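PDB 2OAS: 4-hydroxybutyrate coenzyme A transferase from Shewanella oneidensis, which transfers coenzyme A from an acyl-CoA to the carboxylate of 4-hydroxybutyrate, as a member of the acetyl-CoA hydrolase/transferase family. Local coordinates for the interface of chains A and B. Numbering follows the deposited sequence. Chains: chain A/B, 4-hydroxybutyrate coenzyme A transferase.

The interface of chains A and B. Residues chain A 315, 371-373, 376; chain B 315, 371-373, 376.
The loop carrying A:Gln315, just before strand 316-317, meets the loop B:Ala371-B:Gly372 and the one-residue strand at B:Val373, and the same pairing recurs with the chains exchanged about a two-fold axis. Each glutamine amide reads the partner's backbone with both of its ends. The carboxamide nitrogen NE2 of A:Gln315 donates to the carbonyl O of B:Ala371 at 2.8 Å. The amide oxygen OE1 of A:Gln315 accepts from the backbone N of B:Val373 at 2.9 Å. This second bond is nearly straight, 165° at the hydrogen. B:Ala371 O lies close to the amide plane of A:Gln315, but NE2 lies well above the plane of the B:Ala371 carbonyl. B:Val373 N is likewise tilted above the plane of the OE1 carbonyl. Two bonds on opposite ends of the amide should fix its rotation and which way round it sits. B:Gln315 repeats the grip, with NE2 3.0 Å from A:Ala371 O. In both glutamines the chain is extended beyond CG (chi2 -164°), which carries the amide across to the other subunit.

Between the two amides the valines meet tip to tip: CG2 of A:Val373 touches CG2 of B:Val373 at 3.5 Å. With CG1 anti to the backbone N (chi1 168°), CG2 stands beside that N, where it also packs against OE1 of the partner's glutamine. The threonine methyls add a further apolar contact, CG2 of A:Thr376 lying 3.7 Å from CG2 of B:Thr376 as the two side chains pass at a slant. A:Thr376 CG2 also rests near the carbonyl O of B:Val373, at 3.4 Å. Residues 315 and 371-376 belong to the C-terminal acetyl-CoA hydrolase/transferase region, and the patch forms part of the two-fold interface of the deposited dimer, where the C-terminal halves of both chains come together.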
ATOM      1  N   GLN A 315      -0.946   6.489 -11.188  1.00 29.66           N
ATOM      2  CA  GLN A 315       0.136   6.353 -10.203  1.00 30.39           C
ATOM      3  C   GLN A 315       0.376   7.727  -9.586  1.00 30.29           C
ATOM      4  O   GLN A 315       0.603   8.698 -10.289  1.00 31.49           O
ATOM      5  CB  GLN A 315       1.433   5.827 -10.826  1.00 29.69           C
ATOM      6  CG  GLN A 315       1.330   4.429 -11.439  1.00 27.00           C
ATOM      7  CD  GLN A 315       2.696   3.803 -11.688  1.00 29.19           C
ATOM      8  OE1 GLN A 315       3.336   3.294 -10.771  1.00 27.79           O
ATOM      9  NE2 GLN A 315       3.157   3.851 -12.947  1.00 30.95           N
ATOM     10  N   ALA A 371      10.615   9.254  -9.949  1.00 32.83           N
ATOM     11  CA  ALA A 371       9.568   9.822  -9.116  1.00 32.46           C
ATOM     12  C   ALA A 371       9.152   8.826  -8.026  1.00 32.36           C
ATOM     13  O   ALA A 371       8.956   7.634  -8.286  1.00 28.69           O
ATOM     14  CB  ALA A 371       8.368  10.202  -9.974  1.00 32.08           C
ATOM     15  N   GLY A 372       9.041   9.321  -6.799  1.00 32.99           N
ATOM     16  CA  GLY A 372       8.657   8.452  -5.700  1.00 33.47           C
ATOM     17  C   GLY A 372       7.171   8.179  -5.703  1.00 33.41           C
ATOM     18  O   GLY A 372       6.359   9.092  -5.517  1.00 33.73           O
ATOM     19  N   VAL A 373       6.794   6.929  -5.934  1.00 32.99           N
ATOM     20  CA  VAL A 373       5.378   6.589  -5.922  1.00 32.72           C
ATOM     21  C   VAL A 373       4.948   6.392  -4.466  1.00 31.49           C
ATOM     22  O   VAL A 373       5.499   5.545  -3.772  1.00 31.93           O
ATOM     23  CB  VAL A 373       5.112   5.287  -6.693  1.00 33.03           C
ATOM     24  CG1 VAL A 373       3.691   4.806  -6.417  1.00 32.53           C
ATOM     25  CG2 VAL A 373       5.337   5.505  -8.164  1.00 32.75           C
ATOM     26  N   THR A 376      -0.251   3.877  -5.146  1.00 30.95           N
ATOM     27  CA  THR A 376      -0.253   3.147  -6.399  1.00 31.05           C
ATOM     28  C   THR A 376      -1.569   3.172  -7.159  1.00 32.66           C
ATOM     29  O   THR A 376      -2.592   3.609  -6.637  1.00 33.61           O
ATOM     30  CB  THR A 376       0.132   1.690  -6.137  1.00 30.65           C
ATOM     31  OG1 THR A 376      -0.871   1.074  -5.321  1.00 31.92           O
ATOM     32  CG2 THR A 376       1.455   1.623  -5.387  1.00 29.47           C
TER
ATOM     33  N   GLN B 315      11.861   0.817  -5.101  1.00 30.75           N
ATOM     34  CA  GLN B 315      10.507   0.780  -5.671  1.00 31.57           C
ATOM     35  C   GLN B 315      10.405  -0.491  -6.496  1.00 33.02           C
ATOM     36  O   GLN B 315      11.226  -0.745  -7.373  1.00 33.31           O
ATOM     37  CB  GLN B 315      10.206   1.997  -6.551  1.00 30.46           C
ATOM     38  CG  GLN B 315      10.303   3.352  -5.847  1.00 28.93           C
ATOM     39  CD  GLN B 315       9.637   4.467  -6.640  1.00 28.47           C
ATOM     40  OE1 GLN B 315       8.411   4.593  -6.660  1.00 27.63           O
ATOM     41  NE2 GLN B 315      10.455   5.279  -7.319  1.00 31.45           N
ATOM     42  N   ALA B 371       6.475   2.349 -15.671  1.00 31.78           N
ATOM     43  CA  ALA B 371       6.483   1.080 -14.963  1.00 31.17           C
ATOM     44  C   ALA B 371       5.437   1.102 -13.844  1.00 29.98           C
ATOM     45  O   ALA B 371       5.309   2.079 -13.101  1.00 26.09           O
ATOM     46  CB  ALA B 371       7.878   0.806 -14.383  1.00 33.36           C
ATOM     47  N   GLY B 372       4.680   0.018 -13.742  1.00 31.83           N
ATOM     48  CA  GLY B 372       3.657  -0.062 -12.720  1.00 31.92           C
ATOM     49  C   GLY B 372       4.258  -0.413 -11.375  1.00 31.37           C
ATOM     50  O   GLY B 372       4.815  -1.487 -11.199  1.00 31.92           O
ATOM     51  N   VAL B 373       4.174   0.503 -10.421  1.00 31.79           N
ATOM     52  CA  VAL B 373       4.706   0.220  -9.101  1.00 32.68           C
ATOM     53  C   VAL B 373       3.673  -0.586  -8.320  1.00 32.84           C
ATOM     54  O   VAL B 373       2.568  -0.101  -8.094  1.00 33.17           O
ATOM     55  CB  VAL B 373       4.981   1.510  -8.330  1.00 33.04           C
ATOM     56  CG1 VAL B 373       5.241   1.192  -6.865  1.00 31.50           C
ATOM     57  CG2 VAL B 373       6.159   2.243  -8.949  1.00 31.96           C
ATOM     58  N   THR B 376       5.721  -0.265  -2.933  1.00 33.34           N
ATOM     59  CA  THR B 376       6.475   0.965  -2.793  1.00 33.33           C
ATOM     60  C   THR B 376       7.721   0.863  -1.905  1.00 34.37           C
ATOM     61  O   THR B 376       7.938  -0.141  -1.232  1.00 34.59           O
ATOM     62  CB  THR B 376       5.571   2.059  -2.223  1.00 32.32           C
ATOM     63  OG1 THR B 376       5.160   1.688  -0.899  1.00 34.22           O
ATOM     64  CG2 THR B 376       4.342   2.227  -3.090  1.00 31.81           C
TER